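Local coordinates for CRISPR-associated protein, Cse1 family (Acidimicrobium ferrooxidans, PDB 4H3T), which probably serves as the large subunit of a type I-E CRISPR Cascade complex, helping it to recognise foreign DNA, at residues I194-W199 / D287-R292; R249-V254 / F258-R263. The protein carries 1 engineered substitution. All coordinates share one frame; numbering follows the deposited sequence.

Contact 1. Residues I194-W199 / D287-R292; sequences IGYLAW and DEVDRR. With GOL (glycerol), chain C.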
# COMPACT_ATOMS: atom_id res chain seq x y z
N ILE A 194 -8.29 -9.96 -10.49
CA ILE A 194 -7.04 -9.23 -10.18
C ILE A 194 -6.30 -9.96 -9.04
O ILE A 194 -6.93 -10.70 -8.29
CB ILE A 194 -7.27 -7.77 -9.83
CG1 ILE A 194 -8.11 -7.61 -8.53
CG2 ILE A 194 -7.93 -7.05 -11.03
CD1 ILE A 194 -8.41 -6.18 -8.16
N GLY A 195 -5.00 -9.75 -8.93
CA GLY A 195 -4.24 -10.35 -7.83
C GLY A 195 -4.74 -9.87 -6.48
O GLY A 195 -5.33 -8.79 -6.34
N TYR A 196 -4.50 -10.67 -5.47
CA TYR A 196 -4.99 -10.36 -4.13
C TYR A 196 -4.41 -9.04 -3.55
O TYR A 196 -5.16 -8.26 -2.97
CB TYR A 196 -4.69 -11.51 -3.21
CG TYR A 196 -5.05 -11.22 -1.76
CD1 TYR A 196 -6.35 -11.37 -1.31
CD2 TYR A 196 -4.12 -10.69 -0.89
CE1 TYR A 196 -6.69 -11.12 0.02
CE2 TYR A 196 -4.45 -10.38 0.42
CZ TYR A 196 -5.72 -10.68 0.90
OH TYR A 196 -6.06 -10.37 2.19
N LEU A 197 -3.13 -8.74 -3.77
CA LEU A 197 -2.55 -7.47 -3.31
C LEU A 197 -3.06 -6.30 -4.13
O LEU A 197 -3.13 -5.19 -3.59
CB LEU A 197 -1.02 -7.47 -3.28
CG LEU A 197 -0.36 -8.23 -2.18
CD1 LEU A 197 1.15 -7.96 -2.16
CD2 LEU A 197 -0.94 -7.81 -0.82
N ALA A 198 -3.43 -6.53 -5.39
CA ALA A 198 -4.07 -5.50 -6.22
C ALA A 198 -5.51 -5.17 -5.67
O ALA A 198 -6.01 -4.07 -5.86
CB ALA A 198 -4.14 -5.93 -7.70
N TRP A 199 -6.17 -6.15 -5.04
CA TRP A 199 -7.49 -6.01 -4.47
C TRP A 199 -7.48 -5.33 -3.10
O TRP A 199 -8.35 -4.53 -2.82
CB TRP A 199 -8.13 -7.38 -4.34
CG TRP A 199 -9.53 -7.32 -3.80
CD1 TRP A 199 -10.60 -6.69 -4.36
CD2 TRP A 199 -10.01 -7.96 -2.60
NE1 TRP A 199 -11.70 -6.87 -3.57
CE2 TRP A 199 -11.36 -7.61 -2.46
CE3 TRP A 199 -9.41 -8.75 -1.61
CZ2 TRP A 199 -12.13 -8.00 -1.35
CZ3 TRP A 199 -10.16 -9.12 -0.50
CH2 TRP A 199 -11.52 -8.78 -0.40
N ASP A 287 -4.61 -19.49 -8.56
CA ASP A 287 -5.58 -19.66 -7.52
C ASP A 287 -6.18 -18.37 -7.02
O ASP A 287 -5.52 -17.36 -6.89
CB ASP A 287 -4.97 -20.39 -6.31
CG ASP A 287 -4.51 -21.81 -6.57
OD1 ASP A 287 -5.17 -22.52 -7.37
OD2 ASP A 287 -3.44 -22.20 -6.00
N GLU A 288 -7.45 -18.41 -6.65
CA GLU A 288 -8.15 -17.24 -6.14
C GLU A 288 -8.28 -17.36 -4.62
O GLU A 288 -8.56 -18.44 -4.12
CB GLU A 288 -9.56 -17.16 -6.75
CG GLU A 288 -9.61 -17.17 -8.28
CD GLU A 288 -9.04 -15.97 -9.01
OE1 GLU A 288 -8.52 -15.06 -8.33
OE2 GLU A 288 -9.14 -15.92 -10.27
N VAL A 289 -8.05 -16.26 -3.90
CA VAL A 289 -8.16 -16.24 -2.46
C VAL A 289 -9.63 -16.10 -2.09
O VAL A 289 -10.32 -15.18 -2.56
CB VAL A 289 -7.33 -15.08 -1.83
CG1 VAL A 289 -7.51 -15.04 -0.33
CG2 VAL A 289 -5.85 -15.19 -2.16
N ASP A 290 -10.09 -16.96 -1.19
CA ASP A 290 -11.41 -16.85 -0.56
C ASP A 290 -11.40 -15.58 0.30
O ASP A 290 -10.65 -15.48 1.27
CB ASP A 290 -11.67 -18.11 0.27
CG ASP A 290 -13.05 -18.13 0.91
OD1 ASP A 290 -13.44 -17.11 1.50
OD2 ASP A 290 -13.70 -19.19 0.87
N ARG A 291 -12.14 -14.57 -0.14
CA ARG A 291 -12.11 -13.22 0.44
C ARG A 291 -12.65 -13.17 1.88
O ARG A 291 -12.11 -12.41 2.69
CB ARG A 291 -12.85 -12.23 -0.47
CG ARG A 291 -12.13 -12.08 -1.84
CD ARG A 291 -12.91 -11.25 -2.84
NE ARG A 291 -12.06 -10.93 -4.00
CZ ARG A 291 -12.33 -10.02 -4.93
NH1 ARG A 291 -13.42 -9.28 -4.85
NH2 ARG A 291 -11.51 -9.84 -5.95
N ARG A 292 -13.60 -14.08 2.23
CA ARG A 292 -14.12 -14.19 3.60
C ARG A 292 -13.03 -14.69 4.52
O ARG A 292 -12.82 -14.12 5.59
CB ARG A 292 -15.33 -15.14 3.66
CG ARG A 292 -15.98 -15.28 5.05
CD ARG A 292 -16.28 -16.73 5.46
NE ARG A 292 -15.18 -17.37 6.20
CZ ARG A 292 -14.34 -18.30 5.73
NH1 ARG A 292 -14.44 -18.74 4.47
NH2 ARG A 292 -13.39 -18.80 6.52
C1 GOL C . -8.46 -11.05 -5.64
O1 GOL C . -9.27 -10.44 -6.56
C2 GOL C . -8.63 -12.54 -5.80
O2 GOL C . -9.81 -13.04 -5.06
C3 GOL C . -7.37 -12.94 -5.08
O3 GOL C . -7.25 -14.27 -5.20
O HOH W 1 -6.19 -13.56 -8.86
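The guanidinium of Arg291 lies flat on the indole of Trp199, and a glycerol fills the angle between the two segments. The planes are 18° apart, and Arg291 CZ sits 3.6 Å from the centroid of the Trp199 five-membered ring, a cation-pi contact. Arg291 is extended from CG to NE, which carries its chain across the indole. Its CD makes a CH-pi contact over the six-membered ring, 3.8 Å from the centroid. Arg291 NH1 and Trp199 NE1 are both donors and share no hydrogen bond. Arg319 makes a further cation-pi contact with Trp199.

The second touch is apolar: Tyr196 CD1 meets Val289 CB at 3.9 Å. With CG anti to the backbone N (chi1 175°), the Tyr196 ring reaches Val289. Tyr196 OH bonds to Asp298.

Glycerol links both segments. Arg291 NE donates to glycerol O2 at 3.3 Å, and glycerol O1 donates to Ile194 O at 2.9 Å. A water bridges Ile194 O and Glu288 OE1, 2.8 Å from the latter. The glycerol probably comes from the crystallisation liquor. The arrangement is a small polar pocket with an arginine-tryptophan stack, set where strand 275-289 gives way to helix 291-297.

Contact 2. Residues R249-V254 / F258-R263; sequences RAPDGV and FTWQGR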
# COMPACT_ATOMS: atom_id res chain seq x y z
N ARG A 249 -9.65 -21.09 -2.86
CA ARG A 249 -9.29 -21.75 -1.60
C ARG A 249 -9.10 -20.72 -0.52
O ARG A 249 -8.55 -19.64 -0.77
CB ARG A 249 -7.93 -22.50 -1.85
CG ARG A 249 -7.33 -23.20 -0.70
CD ARG A 249 -6.24 -24.18 -1.15
NE ARG A 249 -4.96 -23.56 -1.50
CZ ARG A 249 -4.09 -23.07 -0.61
NH1 ARG A 249 -4.39 -23.07 0.68
NH2 ARG A 249 -2.94 -22.55 -1.01
N ALA A 250 -9.42 -21.10 0.71
CA ALA A 250 -9.15 -20.30 1.90
C ALA A 250 -7.69 -20.47 2.28
O ALA A 250 -7.23 -21.58 2.43
CB ALA A 250 -10.05 -20.75 3.06
N PRO A 251 -6.93 -19.39 2.55
CA PRO A 251 -5.53 -19.60 3.00
C PRO A 251 -5.46 -20.24 4.39
O PRO A 251 -6.32 -19.99 5.20
CB PRO A 251 -4.91 -18.20 2.94
CG PRO A 251 -6.04 -17.25 2.78
CD PRO A 251 -7.30 -17.98 2.43
N ASP A 252 -4.45 -21.10 4.64
CA ASP A 252 -4.28 -21.77 5.92
C ASP A 252 -3.78 -20.83 7.01
O ASP A 252 -3.88 -21.11 8.19
CB ASP A 252 -3.29 -22.93 5.78
CG ASP A 252 -3.76 -24.02 4.83
OD1 ASP A 252 -5.01 -24.11 4.58
OD2 ASP A 252 -2.90 -24.76 4.30
N GLY A 253 -3.13 -19.77 6.58
CA GLY A 253 -2.53 -18.77 7.44
C GLY A 253 -1.71 -17.79 6.62
O GLY A 253 -1.74 -17.80 5.37
N VAL A 254 -0.91 -17.00 7.33
CA VAL A 254 -0.13 -15.95 6.68
C VAL A 254 0.97 -16.44 5.79
O VAL A 254 1.22 -15.80 4.77
CB VAL A 254 0.46 -14.90 7.64
CG1 VAL A 254 -0.64 -13.96 8.13
CG2 VAL A 254 1.22 -15.54 8.80
N PHE A 258 0.75 -14.99 2.19
CA PHE A 258 1.87 -14.16 1.79
C PHE A 258 2.69 -14.72 0.57
O PHE A 258 3.46 -13.96 0.02
CB PHE A 258 2.80 -13.92 2.94
CG PHE A 258 2.32 -13.03 4.08
CD1 PHE A 258 1.05 -12.49 4.08
CD2 PHE A 258 3.15 -12.75 5.13
CE1 PHE A 258 0.60 -11.69 5.16
CE2 PHE A 258 2.70 -12.01 6.23
CZ PHE A 258 1.48 -11.38 6.18
N THR A 259 2.54 -16.00 0.19
CA THR A 259 3.25 -16.60 -0.93
C THR A 259 2.26 -17.17 -1.94
O THR A 259 2.61 -18.07 -2.69
CB THR A 259 4.16 -17.68 -0.37
OG1 THR A 259 3.40 -18.72 0.27
CG2 THR A 259 5.19 -17.12 0.58
N TRP A 260 1.05 -16.63 -1.98
CA TRP A 260 -0.04 -17.19 -2.76
C TRP A 260 0.29 -17.29 -4.23
O TRP A 260 0.69 -16.30 -4.84
CB TRP A 260 -1.30 -16.30 -2.58
CG TRP A 260 -2.57 -16.96 -2.99
CD1 TRP A 260 -3.30 -16.71 -4.11
CD2 TRP A 260 -3.29 -17.94 -2.25
NE1 TRP A 260 -4.46 -17.45 -4.09
CE2 TRP A 260 -4.48 -18.21 -2.95
CE3 TRP A 260 -3.11 -18.53 -1.00
CZ2 TRP A 260 -5.48 -19.03 -2.43
CZ3 TRP A 260 -4.11 -19.34 -0.48
CH2 TRP A 260 -5.26 -19.61 -1.21
N GLN A 261 0.11 -18.47 -4.79
CA GLN A 261 0.25 -18.69 -6.22
C GLN A 261 -1.03 -18.28 -6.90
O GLN A 261 -1.81 -19.11 -7.40
CB GLN A 261 0.65 -20.15 -6.49
CG GLN A 261 1.90 -20.58 -5.74
CD GLN A 261 3.13 -19.84 -6.20
OE1 GLN A 261 3.70 -20.15 -7.23
NE2 GLN A 261 3.50 -18.83 -5.48
N GLY A 262 -1.15 -16.96 -7.08
CA GLY A 262 -2.30 -16.35 -7.75
C GLY A 262 -2.27 -16.49 -9.26
O GLY A 262 -3.28 -16.24 -9.92
N ARG A 263 -1.11 -16.84 -9.81
CA ARG A 263 -0.91 -17.09 -11.23
C ARG A 263 -0.21 -18.46 -11.42
O ARG A 263 0.07 -19.17 -10.45
CB ARG A 263 -0.10 -15.93 -11.87
CG ARG A 263 -0.81 -14.53 -11.80
CD ARG A 263 -1.93 -14.51 -12.76
NE ARG A 263 -2.68 -13.24 -12.79
CZ ARG A 263 -3.75 -12.94 -12.05
NH1 ARG A 263 -4.18 -13.78 -11.11
NH2 ARG A 263 -4.39 -11.81 -12.24
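Phe258 N donates a backbone hydrogen bond to Val254 O over 2.7 Å, with an N-H...O angle of 162°. It spans four residues, as in an alpha-helical turn, and ties Phe258 to the first residue of helix 254-257.

The apolar and van der Waals contacts fall in two places. Val254 CB sits over the face of the Phe258 ring, 3.9 Å from its centroid, as a CH-pi contact. The two side chains lie side by side and point the same way. At the other end of the contact, Pro251 CB meets Trp260 CZ3 at 3.7 Å. Arg249 O approaches Trp260 CH2 at 3.3 Å.

The charged group is the Arg249 guanidinium. A bend at chi3 (77°) folds it back over the far end of the Trp260 indole, where Arg249 NH2 comes within 3.5 Å of Trp260 CZ3. The two planes are 33° apart, so the groups overlap at a tilt. Arg249 NH1 also forms a salt bridge with Asp256.

Most of the contact is buried. Phe258 packs on Arg58 and Leu61 of helix 52-68, and Val254 on Tyr65 of the same helix. Pro251 touches Ala293 of helix 291-297 and Val289 of strand 275-289.

The centres of contacts 1 and 2 are about 9 Å apart, on the same side of the chain's centre. Along the chain, 194-199 comes first, then both segments of contact 2, then 287-292. The mixed sheet joins them: strand 275-289 pairs in parallel with strand 248-249 and antiparallel with strand 263-272. The segments also meet directly. Trp260 NE1 lies 3.0 Å from Asp287 O and Asp287 N lies 3.1 Å from Gln261 O, both probable hydrogen bonds. Val289 packs on Trp260, so it touches partners in both contacts. Helix 52-68 borders both; helix 291-297 starts in contact 1 and packs on contact 2. The two contacts thus form one continuous region of the Cse1 protein.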